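6-phosphogluconate dehydrogenase NAD-binding (PDB 4GBJ) is probably an NAD- or NADP-binding oxidoreductase related to 6-phosphogluconate and 3-hydroxyisobutyrate dehydrogenases. Local coordinates at residues B[8-13]-B[29-34]; B[20-25]-B[45-50]; B[64-69]-B[151-156]. All coordinates share one frame; numbering follows the deposited sequence.

Contact 1 of 3, residues B[8-13]-B[29-34]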
loop_
_atom_site.group_PDB
_atom_site.type_symbol
_atom_site.label_atom_id
_atom_site.label_comp_id
_atom_site.label_asym_id
_atom_site.label_seq_id
_atom_site.Cartn_x
_atom_site.Cartn_y
_atom_site.Cartn_z
ATOM N N ILE B 8 -3.119 -1.278 -39.040
ATOM C CA ILE B 8 -3.238 -0.597 -37.736
ATOM C C ILE B 8 -2.234 0.555 -37.657
ATOM O O ILE B 8 -1.029 0.326 -37.838
ATOM C CB ILE B 8 -3.056 -1.601 -36.539
ATOM C CG1 ILE B 8 -4.287 -2.526 -36.414
ATOM C CG2 ILE B 8 -2.870 -0.847 -35.177
ATOM C CD1 ILE B 8 -4.049 -3.711 -35.577
ATOM N N ALA B 9 -2.701 1.792 -37.397
ATOM C CA ALA B 9 -1.742 2.902 -37.214
ATOM C C ALA B 9 -1.264 2.913 -35.755
ATOM O O ALA B 9 -2.042 2.642 -34.852
ATOM C CB ALA B 9 -2.356 4.240 -37.585
ATOM N N PHE B 10 0.004 3.190 -35.535
ATOM C CA PHE B 10 0.603 3.194 -34.212
ATOM C C PHE B 10 1.453 4.430 -34.070
ATOM O O PHE B 10 2.524 4.523 -34.658
ATOM C CB PHE B 10 1.439 1.921 -33.994
ATOM C CG PHE B 10 1.553 1.548 -32.544
ATOM C CD1 PHE B 10 0.770 0.538 -32.010
ATOM C CD2 PHE B 10 2.436 2.213 -31.709
ATOM C CE1 PHE B 10 0.882 0.187 -30.665
ATOM C CE2 PHE B 10 2.542 1.866 -30.358
ATOM C CZ PHE B 10 1.773 0.849 -29.845
ATOM N N LEU B 11 0.988 5.369 -33.273
ATOM C CA LEU B 11 1.631 6.663 -33.087
ATOM C C LEU B 11 2.273 6.796 -31.697
ATOM O O LEU B 11 1.575 6.736 -30.700
ATOM C CB LEU B 11 0.579 7.749 -33.291
ATOM C CG LEU B 11 -0.246 7.663 -34.587
ATOM C CD1 LEU B 11 -1.248 8.792 -34.656
ATOM C CD2 LEU B 11 0.638 7.745 -35.805
ATOM N N GLY B 12 3.589 6.991 -31.650
ATOM C CA GLY B 12 4.325 7.143 -30.402
ATOM C C GLY B 12 4.996 5.838 -30.035
ATOM O O GLY B 12 4.314 4.884 -29.661
ATOM N N LEU B 13 6.337 5.800 -30.129
ATOM C CA LEU B 13 7.147 4.611 -29.963
ATOM C C LEU B 13 8.200 4.797 -28.879
ATOM O O LEU B 13 9.368 4.436 -29.069
ATOM C CB LEU B 13 7.831 4.267 -31.298
ATOM C CG LEU B 13 6.936 4.231 -32.541
ATOM C CD1 LEU B 13 7.767 3.979 -33.786
ATOM C CD2 LEU B 13 5.884 3.152 -32.427
ATOM N N TYR B 29 -0.348 -8.748 -36.850
ATOM C CA TYR B 29 -0.969 -7.503 -37.304
ATOM C C TYR B 29 0.001 -6.672 -38.129
ATOM O O TYR B 29 1.161 -6.511 -37.747
ATOM C CB TYR B 29 -1.432 -6.654 -36.128
ATOM C CG TYR B 29 -2.565 -7.247 -35.333
ATOM C CD1 TYR B 29 -3.885 -7.061 -35.723
ATOM C CD2 TYR B 29 -2.329 -7.921 -34.141
ATOM C CE1 TYR B 29 -4.935 -7.658 -35.031
ATOM C CE2 TYR B 29 -3.371 -8.502 -33.423
ATOM C CZ TYR B 29 -4.681 -8.341 -33.852
ATOM O OH TYR B 29 -5.747 -8.798 -33.104
ATOM N N GLU B 30 -0.504 -6.061 -39.198
ATOM C CA GLU B 30 0.278 -5.154 -40.041
ATOM C C GLU B 30 0.242 -3.759 -39.387
ATOM O O GLU B 30 -0.855 -3.290 -39.056
ATOM C CB GLU B 30 -0.309 -5.160 -41.467
ATOM C CG GLU B 30 0.150 -4.051 -42.410
ATOM C CD GLU B 30 -0.464 -4.130 -43.801
ATOM O OE1 GLU B 30 -1.663 -4.484 -43.916
ATOM O OE2 GLU B 30 0.253 -3.821 -44.779
ATOM N N LEU B 31 1.427 -3.126 -39.137
ATOM C CA LEU B 31 1.488 -1.799 -38.518
ATOM C C LEU B 31 2.129 -0.749 -39.392
ATOM O O LEU B 31 3.210 -0.987 -39.923
ATOM C CB LEU B 31 2.297 -1.770 -37.189
ATOM C CG LEU B 31 1.875 -2.607 -35.986
ATOM C CD1 LEU B 31 2.618 -2.164 -34.776
ATOM C CD2 LEU B 31 0.441 -2.501 -35.713
ATOM N N VAL B 32 1.547 0.478 -39.379
ATOM C CA VAL B 32 2.113 1.667 -40.011
ATOM C C VAL B 32 2.377 2.595 -38.824
ATOM O O VAL B 32 1.451 2.993 -38.098
ATOM C CB VAL B 32 1.304 2.276 -41.179
ATOM C CG1 VAL B 32 -0.138 2.594 -40.803
ATOM C CG2 VAL B 32 2.022 3.488 -41.768
ATOM N N VAL B 33 3.666 2.810 -38.550
ATOM C CA VAL B 33 4.116 3.479 -37.342
ATOM C C VAL B 33 4.669 4.854 -37.609
ATOM O O VAL B 33 4.995 5.220 -38.734
ATOM C CB VAL B 33 5.115 2.622 -36.553
ATOM C CG1 VAL B 33 4.556 1.221 -36.304
ATOM C CG2 VAL B 33 6.495 2.551 -37.227
ATOM N N TRP B 34 4.708 5.634 -36.546
ATOM C CA TRP B 34 5.180 7.014 -36.558
ATOM C C TRP B 34 5.662 7.400 -35.188
ATOM O O TRP B 34 5.138 6.939 -34.165
ATOM C CB TRP B 34 4.074 7.967 -37.005
ATOM C CG TRP B 34 4.433 9.426 -36.966
ATOM C CD1 TRP B 34 4.902 10.184 -37.999
ATOM C CD2 TRP B 34 4.272 10.322 -35.853
ATOM N NE1 TRP B 34 5.068 11.490 -37.597
ATOM C CE2 TRP B 34 4.673 11.608 -36.289
ATOM C CE3 TRP B 34 3.836 10.162 -34.529
ATOM C CZ2 TRP B 34 4.684 12.712 -35.441
ATOM C CZ3 TRP B 34 3.815 11.268 -33.696
ATOM C CH2 TRP B 34 4.259 12.520 -34.147
#

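Contact 2 of 3, residues B[20-25]-B[45-50]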
loop_
_atom_site.group_PDB
_atom_site.type_symbol
_atom_site.label_atom_id
_atom_site.label_comp_id
_atom_site.label_asym_id
_atom_site.label_seq_id
_atom_site.Cartn_x
_atom_site.Cartn_y
_atom_site.Cartn_z
ATOM N N ILE B 20 5.067 -2.541 -27.115
ATOM C CA ILE B 20 3.683 -2.847 -27.468
ATOM C C ILE B 20 3.602 -3.155 -28.955
ATOM O O ILE B 20 3.004 -4.158 -29.317
ATOM C CB ILE B 20 2.705 -1.720 -27.076
ATOM C CG1 ILE B 20 2.567 -1.646 -25.558
ATOM C CG2 ILE B 20 1.318 -1.978 -27.701
ATOM C CD1 ILE B 20 1.999 -0.412 -25.041
ATOM N N ALA B 21 4.219 -2.323 -29.804
ATOM C CA ALA B 21 4.175 -2.524 -31.263
ATOM C C ALA B 21 4.874 -3.829 -31.685
ATOM O O ALA B 21 4.420 -4.512 -32.602
ATOM C CB ALA B 21 4.822 -1.342 -31.974
ATOM N N GLU B 22 5.962 -4.188 -31.010
ATOM C CA GLU B 22 6.671 -5.442 -31.320
ATOM C C GLU B 22 5.755 -6.675 -31.112
ATOM O O GLU B 22 5.775 -7.600 -31.908
ATOM C CB GLU B 22 7.933 -5.571 -30.460
ATOM C CG GLU B 22 9.002 -4.555 -30.832
ATOM C CD GLU B 22 10.293 -4.618 -30.041
ATOM O OE1 GLU B 22 10.260 -5.069 -28.875
ATOM O OE2 GLU B 22 11.333 -4.169 -30.576
ATOM N N ILE B 23 4.958 -6.678 -30.055
ATOM C CA ILE B 23 4.043 -7.792 -29.804
ATOM C C ILE B 23 2.929 -7.855 -30.864
ATOM O O ILE B 23 2.525 -8.956 -31.249
ATOM C CB ILE B 23 3.464 -7.698 -28.376
ATOM C CG1 ILE B 23 4.520 -8.130 -27.372
ATOM C CG2 ILE B 23 2.191 -8.517 -28.192
ATOM C CD1 ILE B 23 4.387 -7.454 -26.051
ATOM N N LEU B 24 2.415 -6.700 -31.317
ATOM C CA LEU B 24 1.338 -6.710 -32.302
ATOM C C LEU B 24 1.880 -7.165 -33.648
ATOM O O LEU B 24 1.185 -7.889 -34.349
ATOM C CB LEU B 24 0.650 -5.326 -32.383
ATOM C CG LEU B 24 -0.020 -4.859 -31.090
ATOM C CD1 LEU B 24 -0.684 -3.470 -31.279
ATOM C CD2 LEU B 24 -1.028 -5.892 -30.557
ATOM N N LEU B 25 3.137 -6.844 -33.964
ATOM C CA LEU B 25 3.784 -7.356 -35.164
ATOM C C LEU B 25 3.987 -8.889 -35.056
ATOM O O LEU B 25 3.541 -9.614 -35.949
ATOM C CB LEU B 25 5.118 -6.654 -35.397
ATOM C CG LEU B 25 5.005 -5.232 -35.857
ATOM C CD1 LEU B 25 6.337 -4.501 -35.685
ATOM C CD2 LEU B 25 4.491 -5.153 -37.328
ATOM N N THR B 45 10.580 -1.825 -38.287
ATOM C CA THR B 45 10.606 -2.074 -39.741
ATOM C C THR B 45 11.216 -3.456 -40.042
ATOM O O THR B 45 10.816 -4.098 -41.017
ATOM C CB THR B 45 11.350 -0.967 -40.506
ATOM O OG1 THR B 45 12.645 -0.725 -39.945
ATOM C CG2 THR B 45 10.578 0.330 -40.521
ATOM N N LYS B 46 12.116 -3.938 -39.165
ATOM C CA LYS B 46 12.730 -5.255 -39.328
ATOM C C LYS B 46 11.704 -6.352 -39.007
ATOM O O LYS B 46 11.782 -7.447 -39.570
ATOM C CB LYS B 46 13.987 -5.418 -38.431
ATOM C CG LYS B 46 14.938 -4.204 -38.310
ATOM C CD LYS B 46 15.334 -3.523 -39.644
ATOM C CE LYS B 46 16.603 -4.096 -40.239
ATOM N NZ LYS B 46 17.829 -3.403 -39.741
ATOM N N LEU B 47 10.729 -6.044 -38.119
ATOM C CA LEU B 47 9.680 -6.984 -37.707
ATOM C C LEU B 47 8.456 -6.998 -38.652
ATOM O O LEU B 47 7.541 -7.778 -38.397
ATOM C CB LEU B 47 9.225 -6.691 -36.258
ATOM C CG LEU B 47 9.881 -7.556 -35.192
ATOM C CD1 LEU B 47 11.365 -7.304 -35.117
ATOM C CD2 LEU B 47 9.231 -7.306 -33.840
ATOM N N GLY B 48 8.474 -6.209 -39.737
ATOM C CA GLY B 48 7.403 -6.167 -40.726
ATOM C C GLY B 48 6.662 -4.845 -40.856
ATOM O O GLY B 48 5.987 -4.631 -41.868
ATOM N N ALA B 49 6.780 -3.936 -39.867
ATOM C CA ALA B 49 6.062 -2.645 -39.903
ATOM C C ALA B 49 6.547 -1.708 -41.002
ATOM O O ALA B 49 7.677 -1.811 -41.449
ATOM C CB ALA B 49 6.205 -1.918 -38.563
ATOM N N THR B 50 5.699 -0.740 -41.368
ATOM C CA THR B 50 6.013 0.324 -42.333
ATOM C C THR B 50 6.071 1.656 -41.531
ATOM O O THR B 50 5.398 1.786 -40.512
ATOM C CB THR B 50 4.992 0.321 -43.479
ATOM O OG1 THR B 50 3.679 0.116 -42.943
ATOM C CG2 THR B 50 5.281 -0.771 -44.499
#

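Contact 3 of 3, residues B[64-69]-B[151-156]. With NA (sodium ion), chain E.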
loop_
_atom_site.group_PDB
_atom_site.type_symbol
_atom_site.label_atom_id
_atom_site.label_comp_id
_atom_site.label_asym_id
_atom_site.label_seq_id
_atom_site.Cartn_x
_atom_site.Cartn_y
_atom_site.Cartn_z
ATOM N N ILE B 64 -7.999 1.528 -37.384
ATOM C CA ILE B 64 -7.626 1.573 -35.976
ATOM C C ILE B 64 -6.337 2.353 -35.822
ATOM O O ILE B 64 -5.397 2.133 -36.575
ATOM C CB ILE B 64 -7.453 0.141 -35.402
ATOM C CG1 ILE B 64 -8.791 -0.617 -35.385
ATOM C CG2 ILE B 64 -6.846 0.175 -33.986
ATOM C CD1 ILE B 64 -8.627 -2.123 -35.511
ATOM N N VAL B 65 -6.265 3.242 -34.832
ATOM C CA VAL B 65 -5.020 3.948 -34.554
ATOM C C VAL B 65 -4.750 3.834 -33.048
ATOM O O VAL B 65 -5.635 4.061 -32.260
ATOM C CB VAL B 65 -4.984 5.418 -35.047
ATOM C CG1 VAL B 65 -6.187 6.228 -34.527
ATOM C CG2 VAL B 65 -3.669 6.079 -34.615
ATOM N N PHE B 66 -3.567 3.417 -32.675
ATOM C CA PHE B 66 -3.135 3.400 -31.278
ATOM C C PHE B 66 -2.243 4.595 -31.068
ATOM O O PHE B 66 -1.475 4.897 -31.968
ATOM C CB PHE B 66 -2.346 2.132 -30.940
ATOM C CG PHE B 66 -3.165 0.885 -30.717
ATOM C CD1 PHE B 66 -3.330 0.365 -29.448
ATOM C CD2 PHE B 66 -3.775 0.230 -31.779
ATOM C CE1 PHE B 66 -4.116 -0.759 -29.234
ATOM C CE2 PHE B 66 -4.546 -0.909 -31.561
ATOM C CZ PHE B 66 -4.728 -1.384 -30.287
ATOM N N SER B 67 -2.293 5.242 -29.891
ATOM C CA SER B 67 -1.331 6.280 -29.558
ATOM C C SER B 67 -0.832 6.098 -28.147
ATOM O O SER B 67 -1.575 5.688 -27.240
ATOM C CB SER B 67 -1.915 7.679 -29.734
ATOM O OG SER B 67 -2.916 7.979 -28.772
ATOM N N VAL B 68 0.441 6.393 -27.953
ATOM C CA VAL B 68 1.005 6.357 -26.609
ATOM C C VAL B 68 2.031 7.455 -26.599
ATOM O O VAL B 68 3.017 7.407 -27.349
ATOM C CB VAL B 68 1.509 4.975 -26.151
ATOM C CG1 VAL B 68 2.598 4.434 -27.029
ATOM C CG2 VAL B 68 1.976 5.029 -24.698
ATOM N N LEU B 69 1.678 8.549 -25.897
ATOM C CA LEU B 69 2.464 9.765 -25.858
ATOM C C LEU B 69 2.652 10.221 -24.426
ATOM O O LEU B 69 2.070 9.641 -23.514
ATOM C CB LEU B 69 1.779 10.820 -26.720
ATOM C CG LEU B 69 1.568 10.402 -28.197
ATOM C CD1 LEU B 69 0.615 11.324 -28.897
ATOM C CD2 LEU B 69 2.870 10.411 -28.978
ATOM N N PRO B 151 -9.631 -7.757 -28.693
ATOM C CA PRO B 151 -8.780 -8.896 -29.112
ATOM C C PRO B 151 -7.357 -8.470 -29.474
ATOM O O PRO B 151 -6.448 -9.270 -29.347
ATOM C CB PRO B 151 -9.513 -9.479 -30.319
ATOM C CG PRO B 151 -10.817 -8.793 -30.400
ATOM C CD PRO B 151 -10.732 -7.531 -29.654
ATOM N N ILE B 152 -7.154 -7.201 -29.894
ATOM C CA ILE B 152 -5.815 -6.725 -30.212
ATOM C C ILE B 152 -5.010 -6.515 -28.903
ATOM O O ILE B 152 -3.892 -6.985 -28.806
ATOM C CB ILE B 152 -5.832 -5.440 -31.067
ATOM C CG1 ILE B 152 -6.686 -5.624 -32.373
ATOM C CG2 ILE B 152 -4.379 -5.054 -31.452
ATOM C CD1 ILE B 152 -7.069 -4.341 -33.034
ATOM N N VAL B 153 -5.564 -5.798 -27.934
ATOM C CA VAL B 153 -4.823 -5.457 -26.705
ATOM C C VAL B 153 -4.570 -6.677 -25.807
ATOM O O VAL B 153 -3.599 -6.647 -25.074
ATOM C CB VAL B 153 -5.442 -4.294 -25.919
ATOM C CG1 VAL B 153 -5.706 -3.125 -26.856
ATOM C CG2 VAL B 153 -6.710 -4.684 -25.167
ATOM N N GLU B 154 -5.367 -7.763 -25.932
ATOM C CA GLU B 154 -5.149 -9.014 -25.185
ATOM C C GLU B 154 -3.774 -9.594 -25.469
ATOM O O GLU B 154 -3.277 -10.371 -24.677
ATOM C CB GLU B 154 -6.227 -10.067 -25.528
ATOM C CG GLU B 154 -7.502 -9.855 -24.747
ATOM C CD GLU B 154 -8.706 -10.710 -25.088
ATOM O OE1 GLU B 154 -8.793 -11.241 -26.221
ATOM O OE2 GLU B 154 -9.577 -10.841 -24.200
ATOM N N ASN B 155 -3.176 -9.254 -26.606
ATOM C CA ASN B 155 -1.863 -9.761 -26.975
ATOM C C ASN B 155 -0.745 -9.215 -26.114
ATOM O O ASN B 155 0.220 -9.922 -25.930
ATOM C CB ASN B 155 -1.571 -9.456 -28.437
ATOM C CG ASN B 155 -2.452 -10.274 -29.351
ATOM O OD1 ASN B 155 -2.291 -11.482 -29.451
ATOM N ND2 ASN B 155 -3.445 -9.662 -29.970
ATOM N N PHE B 156 -0.863 -8.006 -25.550
ATOM C CA PHE B 156 0.239 -7.446 -24.751
ATOM C C PHE B 156 -0.100 -7.181 -23.285
ATOM O O PHE B 156 0.724 -6.596 -22.604
ATOM C CB PHE B 156 0.797 -6.169 -25.397
ATOM C CG PHE B 156 -0.154 -5.048 -25.649
ATOM C CD1 PHE B 156 -0.327 -4.035 -24.711
ATOM C CD2 PHE B 156 -0.804 -4.936 -26.863
ATOM C CE1 PHE B 156 -1.183 -2.962 -24.970
ATOM C CE2 PHE B 156 -1.647 -3.860 -27.124
ATOM C CZ PHE B 156 -1.837 -2.888 -26.169
HETATM NA NA NA E . -3.078 -11.656 -22.861
HETATM O O HOH W 1 -5.343 -11.053 -22.092
HETATM O O HOH W 2 -4.540 -13.443 -24.260
#

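Contact 1 of 3, residues B[8-13]-B[29-34]
I8 to L11 and L31 to W34 run side by side as parallel strands; the axes of these short segments approach to 4.7 Å and are inclined by 20°. I8 pairs with L31, A9 with V32, F10 with V33 and L11 with W34. Five backbone hydrogen bonds link the segments: I8 N gives to E30 O, V32 N to I8 O, F10 N to V32 O, W34 N to F10 O and, beyond the paired stretch, G12 N to W34 O. The last is nearly straight, with 174° at the hydrogen and 3.0 Å from G12 N to W34 O. Between the N-H bonds, the CA atoms of L31, A9 and V33 give weaker C-H...O contacts to I8 O, V32 O and F10 O.

I8, F10, L31 and V33 share one face of the sheet. I8 CG1 lies anti to its carbonyl carbon (chi1 -72°), and at the far end of this branch CD1 comes obliquely to the Y29 ring, 3.4 Å from CD1 of Y29. L31 CD2 packs on the inner part of the same isoleucine, 3.7 Å from I8 CB and equally close to I8 CG2. Further along, V33 CG1 meets F10 CB at 3.9 Å, while V33 CG2 is crossed at about a right angle by L13, which offers CD1. On the other face L11 CD2 rests 3.6 Å from W34 CB, and the NE1 of W34 is satisfied by E53 O. I20 and L24 of helix 17-26 cover F10, and A21 and L25 cover L31.

G12 has a positive phi, where any CB would press on the preceding carbonyl oxygen. It is the first glycine of a likely GxGxxG turn, and the two strands with helix 17-26 form the opening beta-alpha-beta unit of a Rossmann fold.

Contact 2 of 3, residues B[20-25]-B[45-50]
L25 meets A49 over a flat group that belongs to the main chain, since no aromatic ring takes part here: its CD2 stands above one face of the G48-A49 peptide, almost over the nitrogen, 3.6 Å from A49 N. The same methyl is 4.2 Å from G48 C.

Both branches of L25 are used. CG lies anti to the carbonyl carbon (chi1 -72°), and from it CD1 and CD2 diverge, each 3.9 Å from A49 CB, which therefore sits at the fork between them. CD1 also touches the flank of L47, at 3.7 Å from L47 CB. E22, one turn before L25 on the helix, is reached by L47 CD2, which lies 4.0 Å from E22 CB and slightly farther from E22 CG; the acidic side chain thus lends its aliphatic part to an apolar contact. No hydrogen bond joins the two segments, and the whole contact is van der Waals packing, buried around L25 and A49 but exposed at L47. L44 of helix 42-46 adds to the same patch, touching A21, E22, L25 and A49, while L31 of strand 31-34 lies against A49.

The shape of the second segment follows from G48, whose phi of 116° would set a CB against the carbonyl oxygen before it. Here the chain leaves helix 42-46, turns, and enters strand 50-51 beside strand 31-34. The positive phi of G48, with two bonds back into the last helical turn, one of them the weak G48 N to T45 O, makes this helix end a Schellman motif, here packed against the first helix of a Rossmann-type domain.

Contact 3 of 3, residues B[64-69]-B[151-156]
I64 and F66 of strand 64-67 face I152 and V153 of helix 143-153, in the layer of helix packed on the parallel sheet of the Rossmann-type domain. The contact is apolar throughout. I64 and I152 reach toward each other tip to tip, with 3.7 Å between I64 CD1 and I152 CD1.

F66 carries more of the contact. Its CB points toward segment 151-156, CG is anti to the carbonyl carbon (chi1 -78°), and the ring touches through CE1 and CZ. V153 CG1 lies in the ring plane at the edge, 3.7 Å from F66 CE1, while I152 CG2 approaches obliquely at 3.9 Å from F66 CZ. The edge of the F156 ring is touched more distantly, F66 CE1 being 4.4 Å from F156 CZ. An alanine in place of F66 would probably open a gap between strand and helix, leaving I152 CG2 and V153 CG1 without the ring they pack on. I8 of the adjacent strand borders both F66 and I152, and L24 of helix 17-26 touches I152 and F156.

Three successive carbonyls of the 151-156 segment have distinct partners. V153 O lies 3.7 Å above one face of the F156 ring, offset toward the rim, and accepts the N-H of F156. E154 O binds a sodium ion at 2.2 Å, a site completed by V157 O and two waters. I152 O is gripped twice from the same face of its carbonyl plane, by N155 N and by the side-chain amide, with N155 ND2 3.0 Å from I152 O.

All three contacts lie in the NAD-binding domain, on the same side of the chain's centre. Contacts 1 and 2 have centres about 8 Å apart and interleave along the sequence, because helix 17-26 leads from one strand of contact 1 to the other; T50 then pairs with L31 and V33, extending the sheet. Contact 3 comes later in the chain, its centre about 9 Å from that of contact 1 and about 12 Å from that of contact 2. It shares the sheet, strand 64-67 lying beside 8-11, and I20, I23 and L24 of helix 17-26 pack on I152, N155 and F156. Strand 8-11 and helix 17-26 thus take part in or border all three contacts, as expected of a Rossmann core.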